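Local coordinates for protein alpha,alpha-trehalose-phosphate synthase (UDP-forming) (Burkholderia xenovorans, PDB 5V0T) that belongs to glycosyltransferase family 20, has the two-domain GT-B fold, and here holds uridine-5'-diphosphate and 6-O-phosphono-alpha-D-glucopyranose, at residues I272-R277 with V305-I310; V285-A290 with Y370-R375; S400-A405 with V415-I420. All coordinates share one frame; numbering follows the deposited sequence. Where two conformers were deposited one is given.

Contact 1 of 3, residues I272-R277 with V305-I310; sequences IMSVDR and VSFLQI. With UDP (uridine-5'-diphosphate), chain I; G6P (6-O-phosphono-alpha-D-glucopyranose), chain J; EDO (1,2-ethanediol), chain K.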
# COMPACT_ATOMS: atom_id res chain seq x y z
N ILE A 272 -12.43 0.77 -18.49
CA ILE A 272 -11.92 0.06 -17.32
C ILE A 272 -10.57 0.69 -16.96
O ILE A 272 -9.69 0.82 -17.82
CB ILE A 272 -11.77 -1.44 -17.61
CG1 ILE A 272 -13.11 -2.04 -18.06
CG2 ILE A 272 -11.18 -2.18 -16.40
CD1 ILE A 272 -12.98 -3.45 -18.67
N MET A 273 -10.40 1.07 -15.70
CA MET A 273 -9.18 1.76 -15.29
C MET A 273 -8.50 1.06 -14.12
O MET A 273 -9.15 0.65 -13.16
CB MET A 273 -9.47 3.22 -14.93
CG MET A 273 -8.21 4.01 -14.52
SD MET A 273 -8.62 5.75 -14.46
CE MET A 273 -7.05 6.43 -13.86
N SER A 274 -7.18 0.94 -14.20
CA SER A 274 -6.34 0.43 -13.13
C SER A 274 -5.15 1.36 -12.93
O SER A 274 -4.65 1.96 -13.89
CB SER A 274 -5.82 -0.99 -13.43
OG SER A 274 -6.87 -1.96 -13.47
N VAL A 275 -4.69 1.45 -11.68
CA VAL A 275 -3.50 2.23 -11.31
C VAL A 275 -2.74 1.41 -10.28
O VAL A 275 -3.26 1.18 -9.18
CB VAL A 275 -3.84 3.60 -10.71
CG1 VAL A 275 -2.55 4.31 -10.34
CG2 VAL A 275 -4.67 4.46 -11.67
N ASP A 276 -1.52 0.98 -10.62
CA ASP A 276 -0.73 0.09 -9.77
C ASP A 276 0.74 0.33 -10.02
O ASP A 276 1.16 0.28 -11.18
CB ASP A 276 -1.00 -1.40 -10.07
CG ASP A 276 -2.45 -1.79 -10.03
OD1 ASP A 276 -3.21 -1.41 -10.95
OD2 ASP A 276 -2.84 -2.52 -9.08
N ARG A 277 1.55 0.51 -8.97
CA ARG A 277 2.98 0.25 -9.16
C ARG A 277 3.13 -1.10 -9.86
O ARG A 277 2.36 -2.03 -9.60
CB ARG A 277 3.72 0.24 -7.81
CG ARG A 277 3.87 1.60 -7.12
CD ARG A 277 4.68 1.46 -5.80
NE ARG A 277 4.06 0.46 -4.94
CZ ARG A 277 4.49 -0.79 -4.79
NH1 ARG A 277 5.60 -1.21 -5.40
NH2 ARG A 277 3.81 -1.62 -4.03
N VAL A 305 -15.09 -1.13 -25.35
CA VAL A 305 -14.48 -0.88 -24.05
C VAL A 305 -12.97 -0.86 -24.27
O VAL A 305 -12.46 -1.52 -25.17
CB VAL A 305 -14.91 -1.95 -23.01
CG1 VAL A 305 -14.53 -3.35 -23.48
CG2 VAL A 305 -14.31 -1.66 -21.62
N SER A 306 -12.28 -0.08 -23.46
CA SER A 306 -10.82 -0.11 -23.40
C SER A 306 -10.37 -0.15 -21.95
O SER A 306 -11.09 0.31 -21.05
CB SER A 306 -10.18 1.09 -24.11
OG SER A 306 -10.15 0.88 -25.51
N PHE A 307 -9.19 -0.71 -21.74
CA PHE A 307 -8.63 -0.96 -20.41
C PHE A 307 -7.38 -0.09 -20.30
O PHE A 307 -6.38 -0.32 -20.99
CB PHE A 307 -8.34 -2.46 -20.25
CG PHE A 307 -7.59 -2.83 -18.99
CD1 PHE A 307 -7.58 -2.02 -17.87
CD2 PHE A 307 -6.88 -4.04 -18.95
CE1 PHE A 307 -6.86 -2.38 -16.72
CE2 PHE A 307 -6.15 -4.41 -17.80
CZ PHE A 307 -6.16 -3.58 -16.69
N LEU A 308 -7.47 0.95 -19.48
CA LEU A 308 -6.33 1.80 -19.15
C LEU A 308 -5.62 1.23 -17.92
O LEU A 308 -6.19 1.20 -16.82
CB LEU A 308 -6.82 3.23 -18.90
CG LEU A 308 -5.76 4.21 -18.39
CD1 LEU A 308 -4.63 4.41 -19.41
CD2 LEU A 308 -6.40 5.55 -18.00
N GLN A 309 -4.37 0.78 -18.09
CA GLN A 309 -3.53 0.35 -16.98
C GLN A 309 -2.38 1.34 -16.85
O GLN A 309 -1.46 1.36 -17.68
CB GLN A 309 -2.98 -1.07 -17.17
CG GLN A 309 -1.94 -1.45 -16.09
CD GLN A 309 -2.60 -1.73 -14.74
OE1 GLN A 309 -3.40 -2.64 -14.63
NE2 GLN A 309 -2.26 -0.94 -13.71
N ILE A 310 -2.45 2.18 -15.84
CA ILE A 310 -1.31 3.02 -15.47
C ILE A 310 -0.46 2.22 -14.50
O ILE A 310 -0.95 1.78 -13.44
CB ILE A 310 -1.78 4.35 -14.87
CG1 ILE A 310 -2.53 5.15 -15.94
CG2 ILE A 310 -0.59 5.16 -14.34
CD1 ILE A 310 -3.07 6.53 -15.47
N1 UDP I . -0.28 6.96 -7.02
C2 UDP I . 0.13 8.20 -7.49
N3 UDP I . 0.60 8.20 -8.78
C4 UDP I . 0.69 7.12 -9.63
C5 UDP I . 0.24 5.87 -9.07
C6 UDP I . -0.23 5.84 -7.81
O2 UDP I . 0.10 9.21 -6.82
O4 UDP I . 1.13 7.29 -10.77
C1' UDP I . -0.80 6.90 -5.65
C2' UDP I . -2.25 6.44 -5.56
O2' UDP I . -3.12 7.55 -5.76
C3' UDP I . -2.30 5.89 -4.14
C4' UDP I . -0.90 5.28 -3.97
O4' UDP I . -0.05 5.95 -4.93
O3' UDP I . -2.50 6.90 -3.16
C5' UDP I . -0.81 3.79 -4.16
O5' UDP I . -1.19 3.18 -2.91
PA UDP I . -1.80 1.72 -2.86
O1A UDP I . -2.88 1.54 -3.91
O2A UDP I . -2.21 1.47 -1.45
O3A UDP I . -0.62 0.76 -3.28
PB UDP I . 0.94 0.71 -3.00
O1B UDP I . 1.09 1.31 -1.60
O2B UDP I . 1.23 -0.80 -2.95
O3B UDP I . 1.71 1.43 -4.05
C1 G6P J . 4.20 0.25 -0.35
C2 G6P J . 4.97 0.10 0.94
C3 G6P J . 5.63 1.43 1.33
C4 G6P J . 6.49 1.92 0.16
C5 G6P J . 5.64 2.01 -1.11
C6 G6P J . 6.46 2.54 -2.28
O1 G6P J . 3.17 1.21 -0.12
O2 G6P J . 4.09 -0.36 1.98
O3 G6P J . 6.46 1.20 2.48
O4 G6P J . 7.02 3.23 0.45
O5 G6P J . 5.07 0.72 -1.40
O6 G6P J . 7.63 1.72 -2.47
P G6P J . 9.09 2.39 -2.41
O1P G6P J . 9.23 3.20 -3.68
O2P G6P J . 10.03 1.22 -2.29
O3P G6P J . 9.07 3.27 -1.18
C1 EDO K . -9.21 3.86 -27.09
O1 EDO K . -10.54 3.31 -27.12
C2 EDO K . -8.26 2.86 -27.75
O2 EDO K . -8.42 2.92 -29.18
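Gln309 reaches across from strand 305-310 to Asp276, just past the end of strand 270-275, and its NE2 donates to Asp276 OD1 at 3.0 Å in a nearly straight bond (172°). NE2 comes to OD1 on the anti side, tilted out of the carboxylate plane, and the amide and carboxylate planes are turned 57° apart. A bend at Gln309 chi2 (74°) carries the amide forward along its own strand, where NE2 also donates to Ile310 O from above the carbonyl plane. That oxygen has a second donor in Asp276 N at 3.0 Å. Asp276 OD1 also forms a salt bridge with Arg287 of helix 284-297. Arg277 NE and NH2 donate to two oxygens of the UDP beta-phosphate, O3B and O2B. Behind this polar end the strands run almost parallel, joined by four more backbone bonds: Ile272 N to Ser306 O, Leu308 N to Ile272 O, Ser274 N to Leu308 O and Ile310 N to Ser274 O. Ser274 OG lies at the rim of the Phe307 ring, 3.3 Å from CE1, and is hydrogen-bonded to Tyr370 O of the next strand. On the same face Ile272 CG2 touches Phe307 CD1 (3.9 Å), while its CD1 meets Val305 CG2 (3.7 Å). The other face is apolar: Met273, extended, lies beside Leu308 with SD 4.2 Å from CD2. Val275, the last strand residue, has CG1 3.4 Å from C5 of the UDP uracil. Helix 284-297 links these strands in a beta-alpha-beta unit of the Rossmann-like C-terminal GT-B domain. The chemistry divides the labour: a buried carboxylate and one amide tie the C-terminal strand ends together, Val275 offers the uracil a methyl group, and Arg277, in the chain leaving the strand, brings a cation to the beta-phosphate.

Contact 2 of 3, residues V285-A290 with Y370-R375; sequences VERFRA and YVTPLR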
# COMPACT_ATOMS: atom_id res chain seq x y z
N VAL A 285 -0.68 -9.65 -14.40
CA VAL A 285 -0.81 -10.63 -15.48
C VAL A 285 -2.20 -11.27 -15.44
O VAL A 285 -2.87 -11.38 -16.47
CB VAL A 285 0.30 -11.70 -15.40
CG1 VAL A 285 -0.01 -12.88 -16.37
CG2 VAL A 285 1.65 -11.07 -15.77
N GLU A 286 -2.66 -11.67 -14.25
CA GLU A 286 -3.99 -12.26 -14.14
C GLU A 286 -5.06 -11.26 -14.54
O GLU A 286 -6.05 -11.62 -15.19
CB GLU A 286 -4.25 -12.75 -12.71
CG GLU A 286 -3.38 -13.94 -12.25
CD GLU A 286 -2.00 -13.52 -11.78
OE1 GLU A 286 -1.66 -12.32 -11.84
OE2 GLU A 286 -1.25 -14.40 -11.31
N ARG A 287 -4.87 -10.01 -14.15
CA ARG A 287 -5.79 -8.94 -14.50
C ARG A 287 -5.91 -8.76 -16.01
O ARG A 287 -7.02 -8.62 -16.56
CB ARG A 287 -5.30 -7.65 -13.84
CG ARG A 287 -6.17 -6.49 -14.04
CD ARG A 287 -5.69 -5.29 -13.32
NE ARG A 287 -5.35 -5.53 -11.91
CZ ARG A 287 -4.82 -4.59 -11.15
NH1 ARG A 287 -4.60 -3.41 -11.70
NH2 ARG A 287 -4.49 -4.82 -9.87
N PHE A 288 -4.77 -8.75 -16.71
CA PHE A 288 -4.80 -8.65 -18.17
C PHE A 288 -5.46 -9.88 -18.79
O PHE A 288 -6.24 -9.76 -19.74
CB PHE A 288 -3.38 -8.48 -18.73
CG PHE A 288 -2.82 -7.06 -18.63
CD1 PHE A 288 -3.17 -6.21 -17.58
CD2 PHE A 288 -1.92 -6.60 -19.59
CE1 PHE A 288 -2.64 -4.92 -17.49
CE2 PHE A 288 -1.38 -5.31 -19.51
CZ PHE A 288 -1.75 -4.47 -18.45
N ARG A 289 -5.16 -11.07 -18.26
CA ARG A 289 -5.75 -12.29 -18.81
C ARG A 289 -7.26 -12.33 -18.65
O ARG A 289 -7.96 -12.90 -19.49
CB ARG A 289 -5.09 -13.52 -18.16
CG ARG A 289 -3.64 -13.66 -18.59
CD ARG A 289 -2.91 -14.87 -18.03
NE ARG A 289 -1.57 -14.89 -18.59
CZ ARG A 289 -0.64 -15.80 -18.33
NH1 ARG A 289 -0.89 -16.80 -17.50
NH2 ARG A 289 0.55 -15.70 -18.90
N ALA A 290 -7.80 -11.75 -17.57
CA ALA A 290 -9.25 -11.75 -17.42
C ALA A 290 -9.92 -10.74 -18.34
O ALA A 290 -11.04 -10.97 -18.79
CB ALA A 290 -9.62 -11.49 -15.96
N TYR A 370 -10.62 -1.27 -11.50
CA TYR A 370 -10.18 -2.67 -11.63
C TYR A 370 -8.94 -2.83 -10.74
O TYR A 370 -7.83 -2.47 -11.14
CB TYR A 370 -9.90 -2.95 -13.11
CG TYR A 370 -9.76 -4.39 -13.56
CD1 TYR A 370 -10.20 -5.47 -12.78
CD2 TYR A 370 -9.18 -4.66 -14.80
CE1 TYR A 370 -10.06 -6.78 -13.24
CE2 TYR A 370 -9.03 -5.94 -15.25
CZ TYR A 370 -9.47 -7.00 -14.48
OH TYR A 370 -9.29 -8.27 -14.96
N VAL A 371 -9.14 -3.38 -9.54
CA VAL A 371 -8.14 -3.42 -8.47
C VAL A 371 -8.05 -4.86 -7.97
O VAL A 371 -8.83 -5.26 -7.09
CB VAL A 371 -8.50 -2.45 -7.33
CG1 VAL A 371 -7.40 -2.42 -6.27
CG2 VAL A 371 -8.81 -1.02 -7.88
N THR A 372 -7.11 -5.65 -8.49
CA THR A 372 -7.10 -7.09 -8.22
C THR A 372 -5.74 -7.62 -7.73
O THR A 372 -5.26 -8.64 -8.21
CB THR A 372 -7.55 -7.88 -9.45
OG1 THR A 372 -6.59 -7.75 -10.49
CG2 THR A 372 -8.89 -7.37 -9.95
N PRO A 373 -5.14 -6.99 -6.72
CA PRO A 373 -3.83 -7.46 -6.25
C PRO A 373 -3.92 -8.89 -5.71
O PRO A 373 -4.92 -9.30 -5.13
CB PRO A 373 -3.47 -6.46 -5.14
CG PRO A 373 -4.79 -5.98 -4.64
CD PRO A 373 -5.70 -5.94 -5.84
N LEU A 374 -2.84 -9.64 -5.92
CA LEU A 374 -2.74 -10.98 -5.34
C LEU A 374 -2.71 -10.91 -3.82
O LEU A 374 -3.28 -11.78 -3.13
CB LEU A 374 -1.49 -11.70 -5.87
CG LEU A 374 -1.56 -11.90 -7.39
CD1 LEU A 374 -0.24 -12.37 -7.98
CD2 LEU A 374 -2.67 -12.89 -7.76
N ARG A 375 -2.04 -9.90 -3.27
CA ARG A 375 -1.99 -9.61 -1.84
C ARG A 375 -1.73 -8.13 -1.71
O ARG A 375 -0.90 -7.58 -2.44
CB ARG A 375 -0.87 -10.36 -1.11
CG ARG A 375 -0.96 -11.88 -1.13
CD ARG A 375 -2.00 -12.38 -0.13
NE ARG A 375 -2.21 -13.81 -0.26
CZ ARG A 375 -2.96 -14.55 0.55
NH1 ARG A 375 -3.10 -15.84 0.33
NH2 ARG A 375 -3.59 -13.98 1.58
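Arg287 and Tyr370 pass each other in opposite directions where helix 284-297 packs on strand 368-371 of the parallel, Rossmann-like sheet in the C-terminal GT-B domain. The aliphatic part of the arginine does the touching: CG sits over one face of the tyrosine ring, 3.5 Å from its centroid, in a CH-pi contact. It is set toward the rim, with CE2 of the ring its nearest atom. Tyr370 CG is anti to its backbone N (chi1 -165°), which sends the ring toward the helix, and OH donates to Arg287 O at 2.8 Å, in the carbonyl plane on a lone pair. One residue therefore meets the tyrosine twice, by its methylene over the ring and by its carbonyl at the hydroxyl. Farther along, the arginine bends at chi3 (-49°) and turns its guanidinium 45° from the ring plane. Any cation-pi attraction is at most weak, with CZ 5.7 Å from the ring centroid. NE instead donates to Thr372 OG1 at 2.9 Å, the hydroxyl lying somewhat out of the guanidinium plane. Tyr370 O stands over one face of the group, toward its rim, without a hydrogen bond. The charge has its strongest partner in Asp276, which forms a salt bridge with NH1, so this buried cation joins the helix to the chain just beyond the ends of strands 368-371 and 270-275. Beyond the strand, Leu374 crosses Glu286 at about a right angle, its two methyl groups against the carboxylate. Helix 420-432 borders the contact, with Met423 touching both Ala290 and Thr372 and Leu427 touching Tyr370. On the next turn of helix 284-297, Ala290 CB lies 3.4 Å from Tyr370 OH, beside the hydroxyl that holds Arg287 O.

Contact 3 of 3, residues S400-A405 with V415-I420; sequences SRFAGA and VNPVDI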
# COMPACT_ATOMS: atom_id res chain seq x y z
N SER A 400 -10.05 -7.38 -5.50
CA SER A 400 -9.52 -8.64 -5.00
C SER A 400 -9.89 -8.86 -3.54
O SER A 400 -9.69 -7.98 -2.69
CB SER A 400 -8.00 -8.66 -5.13
OG SER A 400 -7.50 -9.80 -4.48
N ARG A 401 -10.37 -10.07 -3.22
CA ARG A 401 -10.60 -10.43 -1.82
C ARG A 401 -9.32 -10.37 -0.98
O ARG A 401 -9.40 -10.35 0.25
CB ARG A 401 -11.19 -11.84 -1.71
CG ARG A 401 -10.19 -12.95 -2.05
CD ARG A 401 -10.71 -14.30 -1.61
NE ARG A 401 -10.91 -14.34 -0.16
CZ ARG A 401 -11.83 -15.07 0.45
NH1 ARG A 401 -12.66 -15.83 -0.26
NH2 ARG A 401 -11.94 -15.04 1.77
N PHE A 402 -8.15 -10.34 -1.61
CA PHE A 402 -6.90 -10.30 -0.86
C PHE A 402 -6.36 -8.90 -0.67
O PHE A 402 -5.28 -8.75 -0.09
CB PHE A 402 -5.85 -11.17 -1.56
CG PHE A 402 -6.26 -12.61 -1.69
CD1 PHE A 402 -6.43 -13.39 -0.56
CD2 PHE A 402 -6.50 -13.16 -2.94
CE1 PHE A 402 -6.82 -14.73 -0.66
CE2 PHE A 402 -6.89 -14.50 -3.06
CZ PHE A 402 -7.04 -15.29 -1.91
N ALA A 403 -7.06 -7.88 -1.15
CA ALA A 403 -6.77 -6.52 -0.74
C ALA A 403 -7.38 -6.27 0.64
O ALA A 403 -8.52 -6.67 0.90
CB ALA A 403 -7.35 -5.51 -1.73
N GLY A 404 -6.61 -5.64 1.52
CA GLY A 404 -7.12 -5.33 2.86
C GLY A 404 -8.41 -4.51 2.81
O GLY A 404 -9.29 -4.68 3.66
N ALA A 405 -8.55 -3.66 1.80
CA ALA A 405 -9.77 -2.87 1.66
C ALA A 405 -11.02 -3.73 1.47
O ALA A 405 -12.13 -3.24 1.73
CB ALA A 405 -9.63 -1.90 0.48
N VAL A 415 -13.53 -10.45 -6.03
CA VAL A 415 -13.09 -11.51 -6.92
C VAL A 415 -11.85 -12.17 -6.34
O VAL A 415 -11.12 -11.59 -5.53
CB VAL A 415 -12.79 -11.00 -8.34
CG1 VAL A 415 -14.05 -10.40 -8.97
CG2 VAL A 415 -11.70 -9.98 -8.31
N ASN A 416 -11.62 -13.41 -6.76
CA ASN A 416 -10.35 -14.08 -6.52
C ASN A 416 -9.51 -13.92 -7.77
O ASN A 416 -9.90 -14.43 -8.83
CB ASN A 416 -10.57 -15.55 -6.20
CG ASN A 416 -9.29 -16.26 -5.77
OD1 ASN A 416 -8.21 -16.02 -6.32
ND2 ASN A 416 -9.40 -17.11 -4.78
N PRO A 417 -8.36 -13.24 -7.71
CA PRO A 417 -7.59 -12.98 -8.94
C PRO A 417 -7.09 -14.23 -9.66
O PRO A 417 -6.86 -14.18 -10.87
CB PRO A 417 -6.41 -12.11 -8.46
CG PRO A 417 -6.73 -11.71 -7.07
CD PRO A 417 -7.70 -12.71 -6.50
N VAL A 418 -6.91 -15.35 -8.96
CA VAL A 418 -6.52 -16.61 -9.60
C VAL A 418 -7.58 -17.11 -10.56
O VAL A 418 -7.29 -17.87 -11.49
CB VAL A 418 -6.22 -17.65 -8.50
CG1 VAL A 418 -5.95 -19.02 -9.08
CG2 VAL A 418 -5.04 -17.19 -7.63
N ASP A 419 -8.84 -16.72 -10.34
CA ASP A 419 -9.98 -17.23 -11.11
C ASP A 419 -10.20 -16.31 -12.30
O ASP A 419 -10.91 -15.31 -12.22
CB ASP A 419 -11.21 -17.32 -10.21
CG ASP A 419 -12.41 -17.94 -10.90
OD1 ASP A 419 -12.37 -18.26 -12.12
OD2 ASP A 419 -13.41 -18.10 -10.18
N ILE A 420 -9.60 -16.67 -13.43
CA ILE A 420 -9.64 -15.79 -14.60
C ILE A 420 -11.08 -15.61 -15.08
O ILE A 420 -11.49 -14.49 -15.44
CB ILE A 420 -8.73 -16.34 -15.71
CG1 ILE A 420 -7.30 -16.45 -15.20
CG2 ILE A 420 -8.79 -15.42 -16.95
CD1 ILE A 420 -6.72 -15.14 -14.62
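Arg401 and Val415 supply the backbone bond between these two segments: Arg401 N donates to Val415 O at 2.9 Å (165°), and Ser400 CA-H approaches the same oxygen. The N-H...O bond continues the parallel pairing of Ser400 with Val415 at the ends of their strands. Two side-chain oxygens brace the turns that follow. Ser400 OG, anti to its backbone N (chi1 172°), accepts from Phe402 N in an ST turn and is also hydrogen-bonded to Pro373 O; Asn416 OD1 accepts from Val418 N at 3.0 Å in an Asx turn. Each lies at the start of a type I beta turn. Packing brings the turns together. Pro417 CG sits 3.3 Å from Ser400 OG, and Pro417 CD meets Phe402 CD2 at 3.8 Å along the ring edge. Asn416 OD1 lies at that edge too, in the ring plane and 3.8 Å from CE2, its amide turned 86° to the ring, while Arg401 CG covers one ring face. Asp419 then N-caps helix 420-432, its OD1 accepting from Gly422 N. The two turns leave the C-terminal ends of neighbouring parallel strands, at the edge of the Rossmann-like sheet of the C-terminal GT-B domain.

All three contacts belong to one six-stranded parallel sheet and its surroundings. Contact 1 pairs two of its inner strands, contact 2 lays helix 284-297 against strand 368-371, and contact 3 joins loops beside the edge strand 413-415. Contacts 1 and 2 are buried and meet directly at the salt bridge of Asp276 with Arg287; contact 3 is only partly buried. Contacts 2 and 3 also touch, through Val371 O with Ser400 N, whereas contacts 1 and 3 stay about 9 Å apart at their nearest atoms. Repeated strand bonds dominate contact 1, side-chain interactions contact 2, and turns contact 3.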